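Local atomic coordinates of ABC transporter substrate-binding protein (Rhizobium radiobacter, PDB entry 6TFX), a protein that binds the opine mannopinic acid as the periplasmic solute-binding component of an ABC transporter, and probably delivers it for import into the bacterium. Residues Gly81-Val86 against Pro149-Lys154; Gly108-Ile113 against Leu136-Asn141; Lys154-Gly157 against Arg162-Val165. All coordinates share one frame; numbering follows the deposited sequence.

Interaction 1. Residues Gly81-Val86 against Pro149-Lys154; sequences GGYGNV and PKKAFK
Tyr83 lays one face of its phenol ring on the methyl group of Ala152, which rises from the first turn of helix 150-156. CB of Ala152 stands 4.0 Å from the centroid of the Tyr83 ring and 21° off the ring normal, a CH-pi contact displaced toward the rim. The displacement is toward the hydroxyl end of the ring, where CE1 of Tyr83 comes within 3.7 Å of CB of Ala152. With CG of Tyr83 anti to its own carbonyl carbon (chi1 -80°), the ring swings out of the loop and reaches the helix broadside.

Lys151 meets the same tyrosine differently. Its CB lies obliquely to the ring, 4.4 Å from CD1 of Tyr83, while the rest of the chain, bent at chi3, runs alongside the loop until CE passes 4.2 Å from Tyr83 O. The lysine's methylenes thus make loose van der Waals contact with the ring and the carbonyl, and a long chain with a charged end suits this exposed margin. Alanine suits the covered position, since its small methyl lets a flat ring come close to the helix.

Pro149 is the N-cap residue of the helix, and Asp90 of helix 88-98 accepts a hydrogen bond from Lys150 N. The Tyr83 ring also touches Val165.

No hydrogen bond or salt bridge joins the two segments. Between residues 81-86 and 149-154 the contact is dispersion and CH-pi only, while the tyrosine hydroxyl, still beside the alanine, makes a weak hydrogen bond to Arg156 further along the same helix.

Interaction 2. Residues Gly108-Ile113 against Leu136-Asn141; sequences GDYAAI and LALLSN
The phenol of Tyr110 gives a short hydrogen bond to the backbone carbonyl of Leu138, with OH of Tyr110 2.6 Å from Leu138 O. The donor lies in the carbonyl plane on a lone pair, at a C=O...donor angle of 138°, and the oxygen in turn lies at the edge of the ring, near its plane. Leu138 is the last residue of helix 135-138, where a carbonyl oxygen tends to be left over by the helix; a buried tyrosine can supply a donor there and still offer a largely apolar ring to its surroundings.

Leu138 answers with its side chain. The two side chains slide past each other in opposite directions, so CE1 of Tyr110 passes 3.8 Å from CB of Leu138, while the leucine fork travels back toward the loop. There both methyls of Leu138 lie against Asp109 O (CD1 at 3.4 Å, CD2 at 3.5 Å), and CD2 also reaches CB of Asp109. Having CG anti to the carbonyl carbon (chi1 -68°) sends the leucine branch toward the loop and leaves its own C=O to the tyrosine.

The helix end is secured a second time by Ser140, whose OG donates to Ala137 O at 2.6 Å, an oxygen that also accepts from Ser140 N. On the other segment, a type I turn from Tyr110 to Ile113 leads the chain into strand 113-118.

Around this buried joint, Asp109 and Leu138 both touch Tyr394 of helix 392-400. Leu139, just past the helix, touches Ile126 of strand 123-128, and Ile113 opens the neighbouring strand 113-118; the end of helix 135-138 thus meets both the four-stranded antiparallel sheet and helix 392-400.

Interaction 3. Residues Lys154-Gly157 against Arg162-Val165; sequences KERG and RRPV
A guanidinium stack forms where Arg156, near the end of helix 150-156, meets Arg163 in the loop that follows. Their guanidinium groups lie flat on one another with centres 3.9 Å apart and planes only 15° from parallel. NH2 of Arg163 sits over the centre of the Arg156 group, although the two side chains as a whole cross at about a right angle. The chain of Arg156 is extended from CG to NE, whereas that of Arg163 bends at chi3 (60°), which folds its flat end back over the first.

One hydrogen bond crosses the contact. NH1 of Arg156 donates to Arg163 O at 2.9 Å with an N-H...O angle of 144°; the oxygen lies near the guanidinium plane, but the donor stands above the carbonyl plane, off the lone pairs.

Apolar contact covers the opposite face of Arg156. CG2 of Val165 comes within 3.4 Å of NH1 of Arg156, offset toward the rim, so the guanidinium is sandwiched between a methyl and a second guanidinium. Gly157 fits the helix exit, which it makes with positive phi.

Two like charges face each other here, NH2 to NH2 at 3.5 Å between Arg156 and Arg163. Their repulsion is probably eased by solvent around the exposed Arg163 and by the carbonyl that draws in Arg156, whose planar, polarisable group can stack through its faces while its N-H groups are used at the edges, NH1 by Arg163 O and NH2 weakly by Tyr83 OH.

Interactions 1 and 3 are neighbours, their centres 9 Å apart, and both use helix 150-156: residues 149-154 supply its start, residues 154-157 its end, with Lys154 common to both. They meet directly through Tyr83, Pro149, Ala152, Arg156 and Val165, so the two loops and the helix form one continuous patch. Interaction 2 stands apart, with its centre 22 Å from interaction 1 and 23 Å from interaction 3, on the preceding helix, 135-138. Along the chain, both of its segments fall between residues 86 and 149, and it closes before interaction 3 opens. Together the contacts tie loops to successive short helices within the region shared by family 5 bacterial solute-binding proteins, away from the opine and magnesium sites.

Interaction 1. Residues Gly81-Val86 against Pro149-Lys154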
loop_
_atom_site.group_PDB
_atom_site.type_symbol
_atom_site.label_atom_id
_atom_site.label_comp_id
_atom_site.label_asym_id
_atom_site.label_seq_id
_atom_site.Cartn_x
_atom_site.Cartn_y
_atom_site.Cartn_z
ATOM N N GLY A 81 -18.202 2.439 20.060
ATOM C CA GLY A 81 -18.537 3.658 20.786
ATOM C C GLY A 81 -20.002 4.013 20.965
ATOM O O GLY A 81 -20.295 5.121 21.418
ATOM N N GLY A 82 -20.915 3.101 20.670
ATOM C CA GLY A 82 -22.350 3.347 20.879
ATOM C C GLY A 82 -23.082 4.017 19.726
ATOM O O GLY A 82 -24.223 4.460 19.901
ATOM N N TYR A 83 -22.476 4.041 18.517
ATOM C CA TYR A 83 -23.135 4.643 17.345
ATOM C C TYR A 83 -24.288 3.789 16.794
ATOM O O TYR A 83 -24.972 4.234 15.880
ATOM C CB TYR A 83 -22.118 5.003 16.259
ATOM C CG TYR A 83 -21.420 6.303 16.573
ATOM C CD1 TYR A 83 -21.967 7.522 16.182
ATOM C CD2 TYR A 83 -20.215 6.321 17.271
ATOM C CE1 TYR A 83 -21.335 8.726 16.483
ATOM C CE2 TYR A 83 -19.571 7.519 17.574
ATOM C CZ TYR A 83 -20.148 8.722 17.195
ATOM O OH TYR A 83 -19.497 9.913 17.440
ATOM N N GLY A 84 -24.505 2.609 17.374
ATOM C CA GLY A 84 -25.615 1.723 17.032
ATOM C C GLY A 84 -25.367 0.775 15.879
ATOM O O GLY A 84 -24.219 0.479 15.539
ATOM N N ASN A 85 -26.460 0.272 15.288
ATOM C CA ASN A 85 -26.394 -0.702 14.195
ATOM C C ASN A 85 -25.852 -0.101 12.907
ATOM O O ASN A 85 -26.181 1.027 12.562
ATOM C CB ASN A 85 -27.787 -1.295 13.913
ATOM C CG ASN A 85 -28.307 -2.232 14.974
ATOM O OD1 ASN A 85 -27.550 -2.897 15.676
ATOM N ND2 ASN A 85 -29.622 -2.327 15.093
ATOM N N VAL A 86 -25.034 -0.860 12.196
ATOM C CA VAL A 86 -24.534 -0.438 10.883
ATOM C C VAL A 86 -25.705 -0.610 9.898
ATOM O O VAL A 86 -26.310 -1.692 9.837
ATOM C CB VAL A 86 -23.332 -1.313 10.456
ATOM C CG1 VAL A 86 -22.810 -0.868 9.087
ATOM C CG2 VAL A 86 -22.226 -1.250 11.501
ATOM N N PRO A 149 -19.064 5.369 9.789
ATOM C CA PRO A 149 -20.423 5.769 10.184
ATOM C C PRO A 149 -20.758 7.167 9.702
ATOM O O PRO A 149 -20.011 8.107 9.961
ATOM C CB PRO A 149 -20.419 5.671 11.723
ATOM C CG PRO A 149 -19.011 5.325 12.117
ATOM C CD PRO A 149 -18.126 5.503 10.924
ATOM N N LYS A 150 -21.894 7.294 9.007
ATOM C CA LYS A 150 -22.386 8.570 8.505
ATOM C C LYS A 150 -22.441 9.601 9.638
ATOM O O LYS A 150 -21.890 10.690 9.490
ATOM C CB LYS A 150 -23.791 8.363 7.907
ATOM C CG LYS A 150 -24.367 9.565 7.164
ATOM C CD LYS A 150 -25.732 9.170 6.618
ATOM C CE LYS A 150 -26.363 10.194 5.715
ATOM N NZ LYS A 150 -27.660 9.689 5.174
ATOM N N LYS A 151 -23.082 9.255 10.769
ATOM C CA LYS A 151 -23.228 10.211 11.895
ATOM C C LYS A 151 -21.909 10.639 12.505
ATOM O O LYS A 151 -21.736 11.829 12.814
ATOM C CB LYS A 151 -24.107 9.641 13.005
ATOM C CG LYS A 151 -25.558 9.357 12.634
ATOM C CD LYS A 151 -26.458 9.245 13.884
ATOM C CE LYS A 151 -26.187 8.108 14.859
ATOM N NZ LYS A 151 -27.386 7.784 15.671
ATOM N N ALA A 152 -20.974 9.696 12.673
ATOM C CA ALA A 152 -19.680 10.016 13.274
ATOM C C ALA A 152 -18.846 10.906 12.372
ATOM O O ALA A 152 -18.263 11.887 12.845
ATOM C CB ALA A 152 -18.929 8.747 13.615
ATOM N N PHE A 153 -18.790 10.576 11.082
ATOM C CA PHE A 153 -17.999 11.400 10.176
ATOM C C PHE A 153 -18.617 12.787 10.014
ATOM O O PHE A 153 -17.887 13.792 10.073
ATOM C CB PHE A 153 -17.802 10.725 8.801
ATOM C CG PHE A 153 -16.753 11.497 8.028
ATOM C CD1 PHE A 153 -15.394 11.268 8.248
ATOM C CD2 PHE A 153 -17.120 12.511 7.147
ATOM C CE1 PHE A 153 -14.426 12.045 7.607
ATOM C CE2 PHE A 153 -16.149 13.281 6.493
ATOM C CZ PHE A 153 -14.812 13.055 6.744
ATOM N N LYS A 154 -19.966 12.851 9.834
ATOM C CA LYS A 154 -20.654 14.149 9.650
ATOM C C LYS A 154 -20.384 15.112 10.777
ATOM O O LYS A 154 -20.247 16.307 10.523
ATOM C CB LYS A 154 -22.166 13.955 9.458
ATOM C CG LYS A 154 -22.515 13.623 8.003
ATOM C CD LYS A 154 -24.025 13.554 7.765
ATOM C CE LYS A 154 -24.386 13.746 6.304
ATOM N NZ LYS A 154 -23.920 12.629 5.448
#

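Interaction 2. Residues Gly108-Ile113 against Leu136-Asn141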
loop_
_atom_site.group_PDB
_atom_site.type_symbol
_atom_site.label_atom_id
_atom_site.label_comp_id
_atom_site.label_asym_id
_atom_site.label_seq_id
_atom_site.Cartn_x
_atom_site.Cartn_y
_atom_site.Cartn_z
ATOM N N GLY A 108 -10.361 7.185 -7.938
ATOM C CA GLY A 108 -10.180 6.655 -9.294
ATOM C C GLY A 108 -10.474 5.168 -9.420
ATOM O O GLY A 108 -10.964 4.717 -10.458
ATOM N N ASP A 109 -10.227 4.403 -8.346
ATOM C CA ASP A 109 -10.510 2.953 -8.341
ATOM C C ASP A 109 -12.023 2.683 -8.550
ATOM O O ASP A 109 -12.397 1.606 -9.022
ATOM C CB ASP A 109 -10.128 2.373 -6.961
ATOM C CG ASP A 109 -8.641 2.191 -6.708
ATOM O OD1 ASP A 109 -7.869 2.238 -7.682
ATOM O OD2 ASP A 109 -8.258 1.967 -5.519
ATOM N N TYR A 110 -12.872 3.666 -8.183
ATOM C CA TYR A 110 -14.350 3.551 -8.193
ATOM C C TYR A 110 -15.026 4.262 -9.345
ATOM O O TYR A 110 -16.250 4.409 -9.335
ATOM C CB TYR A 110 -14.895 4.080 -6.855
ATOM C CG TYR A 110 -14.342 3.303 -5.693
ATOM C CD1 TYR A 110 -14.931 2.102 -5.294
ATOM C CD2 TYR A 110 -13.137 3.672 -5.090
ATOM C CE1 TYR A 110 -14.393 1.345 -4.267
ATOM C CE2 TYR A 110 -12.539 2.868 -4.116
ATOM C CZ TYR A 110 -13.171 1.697 -3.720
ATOM O OH TYR A 110 -12.624 0.892 -2.758
ATOM N N ALA A 111 -14.254 4.628 -10.385
ATOM C CA ALA A 111 -14.809 5.372 -11.516
ATOM C C ALA A 111 -15.952 4.658 -12.236
ATOM O O ALA A 111 -16.789 5.335 -12.849
ATOM C CB ALA A 111 -13.712 5.745 -12.500
ATOM N N ALA A 112 -16.012 3.302 -12.158
ATOM C CA ALA A 112 -17.068 2.569 -12.862
ATOM C C ALA A 112 -18.345 2.411 -12.057
ATOM O O ALA A 112 -19.315 1.835 -12.563
ATOM C CB ALA A 112 -16.556 1.213 -13.310
ATOM N N ILE A 113 -18.370 2.885 -10.800
ATOM C CA ILE A 113 -19.594 2.804 -10.008
ATOM C C ILE A 113 -20.509 3.952 -10.468
ATOM O O ILE A 113 -20.055 5.100 -10.514
ATOM C CB ILE A 113 -19.307 2.880 -8.480
ATOM C CG1 ILE A 113 -18.574 1.599 -7.986
ATOM C CG2 ILE A 113 -20.611 3.098 -7.704
ATOM C CD1 ILE A 113 -18.375 1.518 -6.379
ATOM N N LEU A 136 -15.340 -7.155 -6.173
ATOM C CA LEU A 136 -15.237 -7.556 -4.765
ATOM C C LEU A 136 -13.979 -7.017 -4.097
ATOM O O LEU A 136 -14.061 -6.575 -2.957
ATOM C CB LEU A 136 -15.338 -9.084 -4.603
ATOM C CG LEU A 136 -16.686 -9.694 -4.972
ATOM C CD1 LEU A 136 -16.623 -11.214 -4.852
ATOM C CD2 LEU A 136 -17.834 -9.122 -4.124
ATOM N N ALA A 137 -12.835 -6.943 -4.824
ATOM C CA ALA A 137 -11.612 -6.344 -4.241
ATOM C C ALA A 137 -11.904 -4.865 -3.892
ATOM O O ALA A 137 -11.523 -4.405 -2.819
ATOM C CB ALA A 137 -10.471 -6.417 -5.245
ATOM N N LEU A 138 -12.609 -4.132 -4.783
ATOM C CA LEU A 138 -12.928 -2.714 -4.527
ATOM C C LEU A 138 -13.803 -2.536 -3.278
ATOM O O LEU A 138 -13.790 -1.473 -2.636
ATOM C CB LEU A 138 -13.666 -2.110 -5.720
ATOM C CG LEU A 138 -12.847 -1.955 -7.006
ATOM C CD1 LEU A 138 -13.755 -1.411 -8.111
ATOM C CD2 LEU A 138 -11.669 -0.987 -6.783
ATOM N N LEU A 139 -14.600 -3.567 -2.959
ATOM C CA LEU A 139 -15.535 -3.485 -1.825
ATOM C C LEU A 139 -14.993 -4.148 -0.572
ATOM O O LEU A 139 -15.746 -4.342 0.393
ATOM C CB LEU A 139 -16.907 -4.096 -2.221
ATOM C CG LEU A 139 -17.580 -3.462 -3.447
ATOM C CD1 LEU A 139 -18.865 -4.194 -3.765
ATOM C CD2 LEU A 139 -17.831 -1.944 -3.234
ATOM N N SER A 140 -13.696 -4.539 -0.602
ATOM C CA SER A 140 -13.091 -5.275 0.491
ATOM C C SER A 140 -12.414 -4.377 1.505
ATOM O O SER A 140 -12.440 -3.154 1.377
ATOM C CB SER A 140 -12.103 -6.310 -0.042
ATOM O OG SER A 140 -10.978 -5.609 -0.543
ATOM N N ASN A 141 -11.754 -5.014 2.479
ATOM C CA ASN A 141 -11.115 -4.317 3.592
ATOM C C ASN A 141 -9.738 -3.807 3.191
ATOM O O ASN A 141 -8.701 -4.248 3.703
ATOM C CB ASN A 141 -11.109 -5.186 4.856
ATOM C CG ASN A 141 -10.380 -6.493 4.696
ATOM O OD1 ASN A 141 -10.429 -7.142 3.646
ATOM N ND2 ASN A 141 -9.744 -6.922 5.761
#

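Interaction 3. Residues Lys154-Gly157 against Arg162-Val165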
loop_
_atom_site.group_PDB
_atom_site.type_symbol
_atom_site.label_atom_id
_atom_site.label_comp_id
_atom_site.label_asym_id
_atom_site.label_seq_id
_atom_site.Cartn_x
_atom_site.Cartn_y
_atom_site.Cartn_z
ATOM N N LYS A 154 -19.966 12.851 9.834
ATOM C CA LYS A 154 -20.654 14.149 9.650
ATOM C C LYS A 154 -20.384 15.112 10.777
ATOM O O LYS A 154 -20.247 16.307 10.523
ATOM C CB LYS A 154 -22.166 13.955 9.458
ATOM C CG LYS A 154 -22.515 13.623 8.003
ATOM C CD LYS A 154 -24.025 13.554 7.765
ATOM C CE LYS A 154 -24.386 13.746 6.304
ATOM N NZ LYS A 154 -23.920 12.629 5.448
ATOM N N GLU A 155 -20.312 14.604 12.024
ATOM C CA GLU A 155 -20.037 15.448 13.177
ATOM C C GLU A 155 -18.559 15.723 13.347
ATOM O O GLU A 155 -18.178 16.891 13.423
ATOM C CB GLU A 155 -20.598 14.842 14.484
ATOM C CG GLU A 155 -20.296 15.658 15.747
ATOM C CD GLU A 155 -20.607 17.146 15.709
ATOM O OE1 GLU A 155 -21.692 17.510 15.197
ATOM O OE2 GLU A 155 -19.766 17.947 16.190
ATOM N N ARG A 156 -17.734 14.662 13.457
ATOM C CA ARG A 156 -16.309 14.818 13.767
ATOM C C ARG A 156 -15.525 15.548 12.695
ATOM O O ARG A 156 -14.565 16.265 13.026
ATOM C CB ARG A 156 -15.671 13.485 14.116
ATOM C CG ARG A 156 -16.282 12.916 15.390
ATOM C CD ARG A 156 -15.711 11.581 15.816
ATOM N NE ARG A 156 -16.496 11.033 16.932
ATOM C CZ ARG A 156 -16.079 10.058 17.730
ATOM N NH1 ARG A 156 -14.886 9.508 17.550
ATOM N NH2 ARG A 156 -16.849 9.628 18.719
ATOM N N GLY A 157 -15.946 15.389 11.443
ATOM C CA GLY A 157 -15.338 16.075 10.307
ATOM C C GLY A 157 -13.831 15.930 10.287
ATOM O O GLY A 157 -13.321 14.810 10.297
ATOM N N ARG A 162 -8.301 11.477 13.650
ATOM C CA ARG A 162 -7.602 11.169 14.908
ATOM C C ARG A 162 -8.554 10.566 15.970
ATOM O O ARG A 162 -8.104 10.173 17.044
ATOM C CB ARG A 162 -6.827 12.393 15.438
ATOM C CG ARG A 162 -5.633 12.772 14.551
ATOM C CD ARG A 162 -4.636 13.704 15.238
ATOM N NE ARG A 162 -3.676 12.982 16.087
ATOM C CZ ARG A 162 -2.502 12.515 15.670
ATOM N NH1 ARG A 162 -2.125 12.675 14.406
ATOM N NH2 ARG A 162 -1.696 11.880 16.512
ATOM N N ARG A 163 -9.872 10.463 15.652
ATOM C CA ARG A 163 -10.877 9.882 16.560
ATOM C C ARG A 163 -11.751 8.953 15.708
ATOM O O ARG A 163 -12.935 9.250 15.480
ATOM C CB ARG A 163 -11.708 10.990 17.214
ATOM C CG ARG A 163 -10.906 11.848 18.194
ATOM C CD ARG A 163 -11.756 12.943 18.820
ATOM N NE ARG A 163 -12.896 12.407 19.569
ATOM C CZ ARG A 163 -14.136 12.881 19.488
ATOM N NH1 ARG A 163 -14.413 13.918 18.705
ATOM N NH2 ARG A 163 -15.108 12.331 20.200
ATOM N N PRO A 164 -11.160 7.869 15.148
ATOM C CA PRO A 164 -11.917 7.025 14.214
ATOM C C PRO A 164 -12.963 6.167 14.898
ATOM O O PRO A 164 -12.832 5.842 16.089
ATOM C CB PRO A 164 -10.833 6.141 13.590
ATOM C CG PRO A 164 -9.809 6.001 14.674
ATOM C CD PRO A 164 -9.769 7.373 15.298
ATOM N N VAL A 165 -13.976 5.759 14.119
ATOM C CA VAL A 165 -15.040 4.885 14.610
ATOM C C VAL A 165 -15.276 3.866 13.525
ATOM O O VAL A 165 -15.619 4.241 12.408
ATOM C CB VAL A 165 -16.361 5.637 14.897
ATOM C CG1 VAL A 165 -17.449 4.663 15.365
ATOM C CG2 VAL A 165 -16.154 6.758 15.916
#